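Local atomic coordinates of tyrocidine synthetase 3 (Brevibacillus brevis, PDB entry 2JGP), a protein that probably catalyses peptide bond formation in tyrocidine biosynthesis, as a carrier-condensation bidomain of a nonribosomal peptide synthetase. Residues A[251-256]-A[369-374]; A[226-231]-A[357-362]; A[99-104]-A[406-411]; A[150-155]-A[163-168]. All blocks are in the same frame, centred on the assembly; numbering follows the deposited sequence.

Contact 1. Residues A[251-256]-A[369-374]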
loop_
_atom_site.group_PDB
_atom_site.type_symbol
_atom_site.label_atom_id
_atom_site.label_comp_id
_atom_site.label_asym_id
_atom_site.label_seq_id
_atom_site.Cartn_x
_atom_site.Cartn_y
_atom_site.Cartn_z
ATOM N N ILE A 251 -14.214 1.519 -14.437
ATOM C CA ILE A 251 -13.395 0.324 -14.470
ATOM C C ILE A 251 -13.697 -0.525 -13.237
ATOM O O ILE A 251 -13.916 0.007 -12.146
ATOM C CB ILE A 251 -11.886 0.712 -14.515
ATOM C CG1 ILE A 251 -11.574 1.559 -15.762
ATOM C CG2 ILE A 251 -11.001 -0.508 -14.495
ATOM C CD1 ILE A 251 -11.780 0.830 -17.084
ATOM N N GLN A 252 -13.715 -1.845 -13.428
ATOM C CA GLN A 252 -13.971 -2.766 -12.316
ATOM C C GLN A 252 -12.777 -3.672 -12.054
ATOM O O GLN A 252 -11.825 -3.710 -12.828
ATOM C CB GLN A 252 -15.246 -3.580 -12.562
ATOM C CG GLN A 252 -16.495 -2.956 -11.935
ATOM C CD GLN A 252 -16.557 -3.134 -10.424
ATOM O OE1 GLN A 252 -15.668 -3.749 -9.811
ATOM N NE2 GLN A 252 -17.610 -2.589 -9.808
ATOM N N TYR A 253 -12.809 -4.387 -10.929
ATOM C CA TYR A 253 -11.669 -5.221 -10.549
ATOM C C TYR A 253 -11.329 -6.255 -11.620
ATOM O O TYR A 253 -10.160 -6.478 -11.911
ATOM C CB TYR A 253 -11.884 -5.922 -9.201
ATOM C CG TYR A 253 -10.595 -6.472 -8.636
ATOM C CD1 TYR A 253 -9.717 -5.648 -7.950
ATOM C CD2 TYR A 253 -10.232 -7.805 -8.822
ATOM C CE1 TYR A 253 -8.523 -6.126 -7.450
ATOM C CE2 TYR A 253 -9.043 -8.295 -8.318
ATOM C CZ TYR A 253 -8.188 -7.451 -7.629
ATOM O OH TYR A 253 -7.003 -7.926 -7.115
ATOM N N LYS A 254 -12.338 -6.871 -12.226
ATOM C CA LYS A 254 -12.080 -7.906 -13.237
ATOM C C LYS A 254 -11.323 -7.343 -14.447
ATOM O O LYS A 254 -10.558 -8.062 -15.085
ATOM C CB LYS A 254 -13.373 -8.601 -13.678
ATOM C CG LYS A 254 -14.357 -7.755 -14.472
ATOM C CD LYS A 254 -15.632 -8.559 -14.699
ATOM C CE LYS A 254 -16.547 -7.911 -15.717
ATOM N NZ LYS A 254 -17.093 -6.617 -15.241
ATOM N N ASP A 255 -11.529 -6.057 -14.736
ATOM C CA ASP A 255 -10.798 -5.372 -15.807
ATOM C C ASP A 255 -9.310 -5.313 -15.461
ATOM O O ASP A 255 -8.449 -5.581 -16.309
ATOM C CB ASP A 255 -11.333 -3.948 -16.023
ATOM C CG ASP A 255 -12.801 -3.916 -16.421
ATOM O OD1 ASP A 255 -13.247 -4.797 -17.195
ATOM O OD2 ASP A 255 -13.510 -2.974 -15.986
ATOM N N PHE A 256 -9.015 -4.956 -14.214
ATOM C CA PHE A 256 -7.644 -4.959 -13.712
ATOM C C PHE A 256 -7.046 -6.362 -13.761
ATOM O O PHE A 256 -5.915 -6.532 -14.207
ATOM C CB PHE A 256 -7.577 -4.398 -12.275
ATOM C CG PHE A 256 -6.303 -4.734 -11.547
ATOM C CD1 PHE A 256 -5.114 -4.077 -11.854
ATOM C CD2 PHE A 256 -6.290 -5.695 -10.548
ATOM C CE1 PHE A 256 -3.946 -4.387 -11.191
ATOM C CE2 PHE A 256 -5.131 -6.009 -9.882
ATOM C CZ PHE A 256 -3.953 -5.359 -10.197
ATOM N N GLY A 369 -11.596 -3.690 -4.049
ATOM C CA GLY A 369 -10.835 -4.869 -4.459
ATOM C C GLY A 369 -9.486 -4.916 -3.776
ATOM O O GLY A 369 -9.138 -4.019 -2.994
ATOM N N MET A 370 -8.728 -5.959 -4.083
ATOM C CA MET A 370 -7.432 -6.198 -3.470
ATOM C C MET A 370 -6.320 -5.611 -4.351
ATOM O O MET A 370 -5.912 -6.232 -5.338
ATOM C CB MET A 370 -7.229 -7.704 -3.279
ATOM C CG MET A 370 -5.858 -8.097 -2.779
ATOM S SD MET A 370 -5.393 -7.203 -1.293
ATOM C CE MET A 370 -3.674 -7.692 -1.165
ATOM N N PHE A 371 -5.838 -4.422 -3.992
ATOM C CA PHE A 371 -4.783 -3.736 -4.762
ATOM C C PHE A 371 -3.453 -3.606 -4.019
ATOM O O PHE A 371 -2.388 -3.554 -4.651
ATOM C CB PHE A 371 -5.254 -2.344 -5.185
ATOM C CG PHE A 371 -6.333 -2.361 -6.233
ATOM C CD1 PHE A 371 -7.666 -2.162 -5.888
ATOM C CD2 PHE A 371 -6.016 -2.577 -7.565
ATOM C CE1 PHE A 371 -8.662 -2.180 -6.854
ATOM C CE2 PHE A 371 -7.004 -2.599 -8.532
ATOM C CZ PHE A 371 -8.334 -2.397 -8.174
ATOM N N VAL A 372 -3.507 -3.551 -2.692
ATOM C CA VAL A 372 -2.316 -3.300 -1.893
ATOM C C VAL A 372 -1.181 -4.252 -2.282
ATOM O O VAL A 372 -1.387 -5.450 -2.431
ATOM C CB VAL A 372 -2.616 -3.355 -0.374
ATOM C CG1 VAL A 372 -3.070 -4.745 0.047
ATOM C CG2 VAL A 372 -1.397 -2.916 0.419
ATOM N N ASN A 373 -0.007 -3.676 -2.502
ATOM C CA ASN A 373 1.188 -4.393 -2.947
ATOM C C ASN A 373 2.275 -4.029 -1.956
ATOM O O ASN A 373 2.152 -3.031 -1.257
ATOM C CB ASN A 373 1.576 -3.933 -4.364
ATOM C CG ASN A 373 2.586 -4.858 -5.056
ATOM O OD1 ASN A 373 2.793 -6.010 -4.660
ATOM N ND2 ASN A 373 3.203 -4.347 -6.127
ATOM N N THR A 374 3.323 -4.838 -1.870
ATOM C CA THR A 374 4.468 -4.503 -1.032
ATOM C C THR A 374 5.706 -4.484 -1.915
ATOM O O THR A 374 5.876 -5.343 -2.794
ATOM C CB THR A 374 4.664 -5.495 0.127
ATOM O OG1 THR A 374 3.461 -5.579 0.898
ATOM C CG2 THR A 374 5.805 -5.042 1.039
#
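The hydroxyl of Tyr253 donates to the backbone carbonyl of Met370, with OH to O at 2.7 Å and the donor tilted from the carbonyl plane. The same tyrosine ring belongs to a cluster of three aromatic rings. Tyr253 turns an edge toward the face of Phe371, the planes 67° apart. Tyr253 CD1 comes within 3.5 Å of Phe371 CZ. Phe371, its CG anti to the carbonyl carbon and beside the backbone N, in turn points its own edge at Phe256, bringing CE2 over the face of that ring, off its centre and 3.8 Å from Phe256 CG, with the planes at 55°. Both helix-borne rings leave the backbone alike, CG anti to N (chi1 -165° in Tyr253), and Phe256 CD2 also lies over one face of the tyrosine ring. Gly369 CA packs 3.7 Å from Tyr253 CD1. Beyond the cluster, Tyr253 OH also bonds Ser100 OG, and the ring touches Gln103 of helix 101-113 and Gln163 of strand 160-165. The start of helix 253-263 thus meets the approach to strand 373-379, where Asn373 pairs with Ile356, while Met370 rests on Ala102 and Met106 of helix 101-113.

Contact 2. Residues A[226-231]-A[357-362]. With SO4 (sulfate ion), chain B.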
loop_
_atom_site.group_PDB
_atom_site.type_symbol
_atom_site.label_atom_id
_atom_site.label_comp_id
_atom_site.label_asym_id
_atom_site.label_seq_id
_atom_site.Cartn_x
_atom_site.Cartn_y
_atom_site.Cartn_z
ATOM N N ASP A 226 -9.514 -4.362 0.445
ATOM C CA ASP A 226 -8.291 -3.974 1.144
ATOM C C ASP A 226 -8.561 -2.719 1.981
ATOM O O ASP A 226 -9.701 -2.230 2.029
ATOM C CB ASP A 226 -7.077 -3.822 0.187
ATOM C CG ASP A 226 -7.236 -2.713 -0.832
ATOM O OD1 ASP A 226 -8.171 -1.894 -0.709
ATOM O OD2 ASP A 226 -6.387 -2.654 -1.759
ATOM N N GLY A 227 -7.525 -2.214 2.647
ATOM C CA GLY A 227 -7.654 -1.077 3.547
ATOM C C GLY A 227 -8.331 0.108 2.893
ATOM O O GLY A 227 -9.287 0.665 3.435
ATOM N N VAL A 228 -7.842 0.485 1.718
ATOM C CA VAL A 228 -8.450 1.571 0.954
ATOM C C VAL A 228 -9.909 1.250 0.593
ATOM O O VAL A 228 -10.765 2.126 0.689
ATOM C CB VAL A 228 -7.637 1.902 -0.318
ATOM C CG1 VAL A 228 -8.440 2.762 -1.279
ATOM C CG2 VAL A 228 -6.330 2.598 0.053
ATOM N N SER A 229 -10.193 0.006 0.193
ATOM C CA SER A 229 -11.565 -0.364 -0.184
ATOM C C SER A 229 -12.531 -0.230 0.999
ATOM O O SER A 229 -13.658 0.235 0.828
ATOM C CB SER A 229 -11.643 -1.781 -0.749
ATOM O OG SER A 229 -10.752 -1.973 -1.831
ATOM N N SER A 230 -12.085 -0.621 2.194
ATOM C CA SER A 230 -12.897 -0.470 3.407
ATOM C C SER A 230 -13.244 0.987 3.681
ATOM O O SER A 230 -14.357 1.291 4.119
ATOM C CB SER A 230 -12.190 -1.076 4.623
ATOM O OG SER A 230 -11.918 -2.444 4.401
ATOM N N GLY A 231 -12.303 1.890 3.409
ATOM C CA GLY A 231 -12.560 3.323 3.537
ATOM C C GLY A 231 -13.628 3.783 2.563
ATOM O O GLY A 231 -14.536 4.527 2.934
ATOM N N THR A 357 -0.453 1.458 -2.282
ATOM C CA THR A 357 -1.888 1.230 -2.500
ATOM C C THR A 357 -2.139 0.294 -3.683
ATOM O O THR A 357 -3.132 -0.431 -3.712
ATOM C CB THR A 357 -2.652 2.551 -2.765
ATOM O OG1 THR A 357 -2.249 3.088 -4.027
ATOM C CG2 THR A 357 -2.386 3.572 -1.662
ATOM N N GLY A 358 -1.229 0.315 -4.656
ATOM C CA GLY A 358 -1.388 -0.457 -5.888
ATOM C C GLY A 358 -2.344 0.196 -6.877
ATOM O O GLY A 358 -2.673 -0.392 -7.915
ATOM N N ARG A 359 -2.782 1.411 -6.557
ATOM C CA ARG A 359 -3.783 2.136 -7.335
ATOM C C ARG A 359 -3.090 3.261 -8.097
ATOM O O ARG A 359 -3.298 4.449 -7.820
ATOM C CB ARG A 359 -4.861 2.692 -6.402
ATOM C CG ARG A 359 -5.666 1.609 -5.696
ATOM C CD ARG A 359 -6.309 2.118 -4.431
ATOM N NE ARG A 359 -6.982 1.039 -3.703
ATOM C CZ ARG A 359 -8.224 0.626 -3.953
ATOM N NH1 ARG A 359 -8.958 1.206 -4.899
ATOM N NH2 ARG A 359 -8.751 -0.345 -3.229
ATOM N N SER A 360 -2.265 2.871 -9.065
ATOM C CA SER A 360 -1.340 3.793 -9.717
ATOM C C SER A 360 -1.957 4.530 -10.902
ATOM O O SER A 360 -1.270 5.279 -11.595
ATOM C CB SER A 360 -0.088 3.037 -10.155
ATOM O OG SER A 360 -0.429 1.894 -10.910
ATOM N N HIS A 361 -3.253 4.326 -11.127
ATOM C CA HIS A 361 -3.976 5.072 -12.148
ATOM C C HIS A 361 -5.274 5.581 -11.542
ATOM O O HIS A 361 -5.870 4.916 -10.696
ATOM C CB HIS A 361 -4.260 4.189 -13.372
ATOM C CG HIS A 361 -4.778 4.946 -14.555
ATOM N ND1 HIS A 361 -6.114 5.246 -14.719
ATOM C CD2 HIS A 361 -4.138 5.484 -15.621
ATOM C CE1 HIS A 361 -6.276 5.924 -15.841
ATOM N NE2 HIS A 361 -5.093 6.086 -16.406
ATOM N N ALA A 362 -5.696 6.765 -11.977
ATOM C CA ALA A 362 -6.952 7.369 -11.534
ATOM C C ALA A 362 -8.098 6.356 -11.493
ATOM O O ALA A 362 -8.852 6.308 -10.526
ATOM C CB ALA A 362 -7.320 8.538 -12.449
HETATM S S SO4 B . -4.672 -3.629 3.981
HETATM O O1 SO4 B . -5.465 -4.218 2.917
HETATM O O2 SO4 B . -3.418 -4.358 4.136
HETATM O O3 SO4 B . -4.381 -2.240 3.639
HETATM O O4 SO4 B . -5.428 -3.687 5.229
HETATM O O HOH W 1 -5.193 -0.369 -2.009
#
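Arg359 and Asp226 meet tip to tip in a salt bridge: NH2 donates to OD1 at 3.0 Å, arriving on the syn side of the carboxylate, and OD1 lies close to the guanidinium plane. The two flat groups are nevertheless turned 56° apart. Val228 approaches the guanidinium from a face, its CG1 3.3 Å from Arg359 NE, while Ser229 OG lies at the rim, 2.9 Å from NH2. One water joins three groups: it donates to Asp226 OD2 and to Thr357 O, and accepts from Arg359 NE at 2.8 Å.

Further out, Asp226 is the N-cap of helix 227-241. Its CG sits between the backbone N and the carbonyl carbon (chi1 64°), and OD1 takes a capping bond of 2.9 Å from Ser229 N besides the arginine bond. OD2 also accepts from the backbone N of Phe371 and of Val372, and Arg359 NH1 donates to Ile367 O. At the base of the arginine, Thr357 OG1 accepts from Arg359 N at 3.1 Å, an ST turn.

A sulfate ion, probably from the crystallisation liquor, accepts from Gly227 N through O1. Asp226 and Gly227 are the last two residues of the HHxxxDG signature of condensation domains, and a buried aspartate-arginine pair of this kind is consistent with a structural role for that aspartate in the family.

Contact 3. Residues A[99-104]-A[406-411]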
loop_
_atom_site.group_PDB
_atom_site.type_symbol
_atom_site.label_atom_id
_atom_site.label_comp_id
_atom_site.label_asym_id
_atom_site.label_seq_id
_atom_site.Cartn_x
_atom_site.Cartn_y
_atom_site.Cartn_z
ATOM N N VAL A 99 -8.246 -14.560 -11.712
ATOM C CA VAL A 99 -7.930 -13.861 -10.474
ATOM C C VAL A 99 -6.650 -13.053 -10.651
ATOM O O VAL A 99 -5.831 -13.359 -11.514
ATOM C CB VAL A 99 -7.772 -14.828 -9.287
ATOM C CG1 VAL A 99 -9.085 -15.530 -9.009
ATOM C CG2 VAL A 99 -6.657 -15.836 -9.549
ATOM N N SER A 100 -6.504 -11.997 -9.855
ATOM C CA SER A 100 -5.231 -11.302 -9.752
ATOM C C SER A 100 -4.220 -12.197 -9.032
ATOM O O SER A 100 -4.591 -13.191 -8.388
ATOM C CB SER A 100 -5.403 -9.994 -8.997
ATOM O OG SER A 100 -5.802 -10.237 -7.664
ATOM N N SER A 101 -2.947 -11.839 -9.151
ATOM C CA SER A 101 -1.868 -12.557 -8.478
ATOM C C SER A 101 -2.117 -12.635 -6.968
ATOM O O SER A 101 -1.980 -13.699 -6.370
ATOM C CB SER A 101 -0.524 -11.878 -8.776
ATOM O OG SER A 101 0.541 -12.576 -8.155
ATOM N N ALA A 102 -2.516 -11.515 -6.368
ATOM C CA ALA A 102 -2.798 -11.458 -4.926
ATOM C C ALA A 102 -3.979 -12.348 -4.525
ATOM O O ALA A 102 -3.913 -13.064 -3.532
ATOM C CB ALA A 102 -3.043 -10.021 -4.490
ATOM N N GLN A 103 -5.054 -12.303 -5.305
ATOM C CA GLN A 103 -6.197 -13.203 -5.093
ATOM C C GLN A 103 -5.808 -14.679 -5.196
ATOM O O GLN A 103 -6.313 -15.521 -4.438
ATOM C CB GLN A 103 -7.284 -12.928 -6.122
ATOM C CG GLN A 103 -8.127 -11.699 -5.870
ATOM C CD GLN A 103 -9.201 -11.531 -6.927
ATOM O OE1 GLN A 103 -8.958 -11.755 -8.114
ATOM N NE2 GLN A 103 -10.397 -11.151 -6.499
ATOM N N LYS A 104 -4.938 -15.002 -6.151
ATOM C CA LYS A 104 -4.530 -16.390 -6.355
ATOM C C LYS A 104 -3.859 -16.949 -5.102
ATOM O O LYS A 104 -4.155 -18.067 -4.680
ATOM C CB LYS A 104 -3.593 -16.520 -7.556
ATOM C CG LYS A 104 -3.201 -17.964 -7.882
ATOM C CD LYS A 104 -2.494 -18.058 -9.210
ATOM C CE LYS A 104 -2.178 -19.490 -9.575
ATOM N NZ LYS A 104 -1.607 -19.585 -10.940
ATOM N N ASP A 406 4.800 -2.790 -11.138
ATOM C CA ASP A 406 3.860 -3.708 -11.785
ATOM C C ASP A 406 4.448 -5.111 -11.944
ATOM O O ASP A 406 4.329 -5.750 -12.997
ATOM C CB ASP A 406 3.387 -3.126 -13.114
ATOM C CG ASP A 406 2.566 -1.864 -12.923
ATOM O OD1 ASP A 406 1.541 -1.924 -12.217
ATOM O OD2 ASP A 406 2.945 -0.814 -13.462
ATOM N N TYR A 407 5.089 -5.568 -10.874
ATOM C CA TYR A 407 5.559 -6.937 -10.738
ATOM C C TYR A 407 5.071 -7.434 -9.377
ATOM O O TYR A 407 5.503 -6.920 -8.354
ATOM C CB TYR A 407 7.081 -6.972 -10.816
ATOM C CG TYR A 407 7.684 -8.356 -10.764
ATOM C CD1 TYR A 407 7.382 -9.305 -11.735
ATOM C CD2 TYR A 407 8.578 -8.708 -9.758
ATOM C CE1 TYR A 407 7.940 -10.572 -11.696
ATOM C CE2 TYR A 407 9.142 -9.971 -9.713
ATOM C CZ TYR A 407 8.820 -10.899 -10.679
ATOM O OH TYR A 407 9.386 -12.150 -10.633
ATOM N N PRO A 408 4.136 -8.403 -9.361
ATOM C CA PRO A 408 3.598 -8.931 -8.103
ATOM C C PRO A 408 4.674 -9.449 -7.144
ATOM O O PRO A 408 5.572 -10.181 -7.561
ATOM C CB PRO A 408 2.706 -10.090 -8.564
ATOM C CG PRO A 408 2.321 -9.747 -9.950
ATOM C CD PRO A 408 3.505 -9.037 -10.531
ATOM N N PHE A 409 4.573 -9.069 -5.875
ATOM C CA PHE A 409 5.488 -9.564 -4.844
ATOM C C PHE A 409 5.498 -11.096 -4.814
ATOM O O PHE A 409 6.528 -11.703 -4.550
ATOM C CB PHE A 409 5.126 -8.996 -3.464
ATOM C CG PHE A 409 6.133 -9.325 -2.398
ATOM C CD1 PHE A 409 7.353 -8.663 -2.352
ATOM C CD2 PHE A 409 5.879 -10.315 -1.461
ATOM C CE1 PHE A 409 8.292 -8.975 -1.382
ATOM C CE2 PHE A 409 6.822 -10.633 -0.480
ATOM C CZ PHE A 409 8.024 -9.967 -0.444
ATOM N N GLU A 410 4.350 -11.704 -5.122
ATOM C CA GLU A 410 4.205 -13.167 -5.184
ATOM C C GLU A 410 5.134 -13.802 -6.215
ATOM O O GLU A 410 5.680 -14.882 -5.982
ATOM C CB GLU A 410 2.760 -13.562 -5.526
ATOM C CG GLU A 410 1.720 -13.202 -4.466
ATOM C CD GLU A 410 1.240 -11.768 -4.552
ATOM O OE1 GLU A 410 1.331 -11.168 -5.645
ATOM O OE2 GLU A 410 0.772 -11.238 -3.522
ATOM N N GLU A 411 5.284 -13.143 -7.363
ATOM C CA GLU A 411 6.177 -13.621 -8.415
ATOM C C GLU A 411 7.643 -13.504 -8.012
ATOM O O GLU A 411 8.436 -14.408 -8.282
ATOM C CB GLU A 411 5.932 -12.855 -9.721
ATOM C CG GLU A 411 4.596 -13.162 -10.371
ATOM C CD GLU A 411 4.437 -14.630 -10.701
ATOM O OE1 GLU A 411 5.418 -15.247 -11.175
ATOM O OE2 GLU A 411 3.332 -15.170 -10.485
HETATM O O HOH W 2 -1.904 -12.211 -1.700
#
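Ser101 OG donates to Glu410 OE1 at 3.0 Å, the one direct hydrogen bond between the two segments, and it reaches the oxygen from above the carboxylate plane, 37° out of it. The serine holds its hydroxyl anti to the backbone N (chi1 -179°), where OG also packs 3.3 Å from Pro408 CB. Glu410 is bent at chi2 (83°), a turn that brings CD back toward helix 101-113; its second oxygen, OE2, comes to lie 3.8 Å from Ala102 CA. A water bonded to Ala102 O at 2.8 Å gives OE2 a further, weak bond.

Two helix starts face each other, that of helix 101-113 and that of helix 409-415, with Pro408 the N-cap of the latter. Condensation domains are built from two halves related to chloramphenicol acetyltransferase, and these helices probably belong to different halves. The first helix begins with a capping box: Ser100 OG accepts from Gln103 N at 3.2 Å, and Gln103 OE1 in turn accepts from Ser100 N at 3.0 Å, met in the carbonyl plane on a lone pair. Ser101 N, next in line, donates to Gln260 OE1 of helix 253-263. On the other segment, Asp406 OD2 forms a salt bridge with Arg14.

Contact 4. Residues A[150-155]-A[163-168]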
loop_
_atom_site.group_PDB
_atom_site.type_symbol
_atom_site.label_atom_id
_atom_site.label_comp_id
_atom_site.label_asym_id
_atom_site.label_seq_id
_atom_site.Cartn_x
_atom_site.Cartn_y
_atom_site.Cartn_z
ATOM N N LEU A 150 -18.115 -7.314 -4.394
ATOM C CA LEU A 150 -19.077 -7.816 -3.405
ATOM C C LEU A 150 -20.089 -8.815 -3.994
ATOM O O LEU A 150 -20.955 -9.327 -3.270
ATOM C CB LEU A 150 -19.825 -6.648 -2.747
ATOM C CG LEU A 150 -18.947 -5.648 -1.985
ATOM C CD1 LEU A 150 -19.811 -4.601 -1.297
ATOM C CD2 LEU A 150 -18.032 -6.363 -0.976
ATOM N N ARG A 151 -19.997 -9.072 -5.297
ATOM C CA ARG A 151 -20.806 -10.098 -5.951
ATOM C C ARG A 151 -19.917 -11.161 -6.605
ATOM O O ARG A 151 -20.355 -11.890 -7.494
ATOM C CB ARG A 151 -21.733 -9.449 -6.981
ATOM C CG ARG A 151 -22.805 -8.582 -6.331
ATOM C CD ARG A 151 -23.681 -7.846 -7.339
ATOM N NE ARG A 151 -23.011 -6.693 -7.961
ATOM C CZ ARG A 151 -22.600 -6.626 -9.226
ATOM N NH1 ARG A 151 -22.748 -7.649 -10.060
ATOM N NH2 ARG A 151 -22.023 -5.517 -9.664
ATOM N N THR A 152 -18.674 -11.254 -6.140
ATOM C CA THR A 152 -17.697 -12.170 -6.703
ATOM C C THR A 152 -17.525 -13.391 -5.802
ATOM O O THR A 152 -17.343 -13.254 -4.598
ATOM C CB THR A 152 -16.328 -11.497 -6.854
ATOM O OG1 THR A 152 -16.438 -10.394 -7.756
ATOM C CG2 THR A 152 -15.291 -12.486 -7.387
ATOM N N SER A 153 -17.591 -14.574 -6.404
ATOM C CA SER A 153 -17.229 -15.817 -5.740
ATOM C C SER A 153 -16.060 -16.405 -6.509
ATOM O O SER A 153 -15.709 -15.908 -7.580
ATOM C CB SER A 153 -18.401 -16.793 -5.731
ATOM O OG SER A 153 -18.727 -17.243 -7.038
ATOM N N PHE A 154 -15.471 -17.465 -5.979
ATOM C CA PHE A 154 -14.335 -18.093 -6.646
ATOM C C PHE A 154 -14.633 -19.550 -6.925
ATOM O O PHE A 154 -15.330 -20.210 -6.153
ATOM C CB PHE A 154 -13.071 -17.980 -5.802
ATOM C CG PHE A 154 -12.654 -16.567 -5.518
ATOM C CD1 PHE A 154 -11.717 -15.928 -6.318
ATOM C CD2 PHE A 154 -13.209 -15.872 -4.459
ATOM C CE1 PHE A 154 -11.337 -14.621 -6.052
ATOM C CE2 PHE A 154 -12.830 -14.569 -4.182
ATOM C CZ PHE A 154 -11.901 -13.938 -4.989
ATOM N N ALA A 155 -14.108 -20.031 -8.046
ATOM C CA ALA A 155 -14.187 -21.438 -8.416
ATOM C C ALA A 155 -12.845 -21.826 -9.014
ATOM O O ALA A 155 -12.016 -20.953 -9.283
ATOM C CB ALA A 155 -15.307 -21.658 -9.414
ATOM N N GLN A 163 -12.459 -15.830 -10.874
ATOM C CA GLN A 163 -13.524 -14.994 -10.353
ATOM C C GLN A 163 -14.822 -15.306 -11.069
ATOM O O GLN A 163 -14.872 -15.333 -12.301
ATOM C CB GLN A 163 -13.196 -13.519 -10.555
ATOM C CG GLN A 163 -11.915 -13.082 -9.907
ATOM C CD GLN A 163 -11.722 -11.592 -9.998
ATOM O OE1 GLN A 163 -12.333 -10.832 -9.242
ATOM N NE2 GLN A 163 -10.883 -11.155 -10.942
ATOM N N ASN A 164 -15.864 -15.547 -10.284
ATOM C CA ASN A 164 -17.202 -15.791 -10.789
ATOM C C ASN A 164 -18.060 -14.609 -10.353
ATOM O O ASN A 164 -18.341 -14.441 -9.170
ATOM C CB ASN A 164 -17.725 -17.120 -10.236
ATOM C CG ASN A 164 -19.014 -17.578 -10.897
ATOM O OD1 ASN A 164 -19.603 -16.870 -11.708
ATOM N ND2 ASN A 164 -19.463 -18.782 -10.536
ATOM N N ILE A 165 -18.435 -13.767 -11.311
ATOM C CA ILE A 165 -19.154 -12.528 -11.017
ATOM C C ILE A 165 -20.643 -12.793 -11.138
ATOM O O ILE A 165 -21.109 -13.238 -12.191
ATOM C CB ILE A 165 -18.770 -11.394 -12.000
ATOM C CG1 ILE A 165 -17.249 -11.281 -12.139
ATOM C CG2 ILE A 165 -19.361 -10.066 -11.547
ATOM C CD1 ILE A 165 -16.539 -10.985 -10.876
ATOM N N HIS A 166 -21.386 -12.516 -10.067
ATOM C CA HIS A 166 -22.817 -12.789 -10.045
ATOM C C HIS A 166 -23.653 -11.536 -10.271
ATOM O O HIS A 166 -23.442 -10.500 -9.647
ATOM C CB HIS A 166 -23.216 -13.469 -8.736
ATOM C CG HIS A 166 -22.517 -14.771 -8.507
ATOM N ND1 HIS A 166 -22.987 -15.967 -9.006
ATOM C CD2 HIS A 166 -21.375 -15.063 -7.843
ATOM C CE1 HIS A 166 -22.168 -16.941 -8.651
ATOM N NE2 HIS A 166 -21.180 -16.419 -7.944
ATOM N N GLU A 167 -24.553 -11.657 -11.238
ATOM C CA GLU A 167 -25.657 -10.733 -11.498
ATOM C C GLU A 167 -26.260 -10.102 -10.230
ATOM O O GLU A 167 -26.190 -8.883 -10.037
ATOM C CB GLU A 167 -26.774 -11.473 -12.277
ATOM C CG GLU A 167 -26.409 -12.871 -12.888
ATOM C CD GLU A 167 -26.146 -13.981 -11.845
ATOM O OE1 GLU A 167 -26.882 -14.074 -10.836
ATOM O OE2 GLU A 167 -25.195 -14.769 -12.048
ATOM N N ASP A 168 -26.863 -10.948 -9.396
ATOM C CA ASP A 168 -27.495 -10.555 -8.135
ATOM C C ASP A 168 -27.082 -11.572 -7.082
ATOM O O ASP A 168 -26.800 -12.720 -7.418
ATOM C CB ASP A 168 -29.021 -10.578 -8.252
ATOM C CG ASP A 168 -29.559 -9.531 -9.208
ATOM O OD1 ASP A 168 -29.399 -8.321 -8.937
ATOM O OD2 ASP A 168 -30.162 -9.922 -10.230
HETATM O O HOH W 3 -14.448 -9.107 -9.203
#
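Ser153 OG and His166 NE2 stand 2.7 Å apart in a hydrogen bond whose donor could be either, on one side of a beta hairpin of antiparallel strands 152-157 and 160-165. The serine OG lies between the backbone N and the carbonyl carbon (chi1 67°) and meets the imidazole at its edge. Asn164 OD1 sits over one face of the same ring, offset toward the rim, and Asn164 CB lies 3.4 Å from Ser153 OG. Ser153 and Asn164 are a hydrogen-bonded pair, with Ser153 N to Asn164 O at 2.9 Å and Asn164 N to Ser153 O at 2.7 Å.

The other face carries Thr152, Ile165, Phe154 and Gln163. Thr152 and Ile165, a non-hydrogen-bonded pair, run side by side in the same direction, and Ile165 CD1 closes to 3.2 Å of Thr152 OG1. Phe154 and Gln163 do likewise, the ring and amide planes only 16° apart. Thr152 crosses Gln163 obliquely, and a water donates to both Thr152 OG1 and Gln163 OE1. Thr152 OG1 also bonds Glu148 O, and Gln163 NE2 bonds Pro98 O.

Just before strand 152-157 begins and just after strand 160-165 ends, His166 N donates to Arg151 O at 2.8 Å. Arg151 bends at chi3 (-75°), which places NE, bonded to Ile144 O. Its NH1 donates to His166 O at 3.0 Å, the oxygen lying close to the guanidinium plane.

From the N terminus, residues 99-104 open contact 3, the widest loop of the four, which closes only at 406-411, bringing the starts of helices 101-113 and 409-415 together; the other three contacts all fall within that span. Contact 4 comes first and is local, 150-155 meeting 163-168 across a hairpin turn. Residues 226-231 then open contact 2 and 251-256 open contact 1. Contact 2 closes at 357-362 before contact 1 closes at 369-374, so these two loops cross, touching where Gly369 and Phe371 meet Ser229 and Asp226. Helices 227-241 and 253-263 are thereby tied to the connection between strands 350-356 and 373-379. Contact 3 meets contact 1 at Ser100 and Tyr253, and contact 4 through Gln103 and Val99.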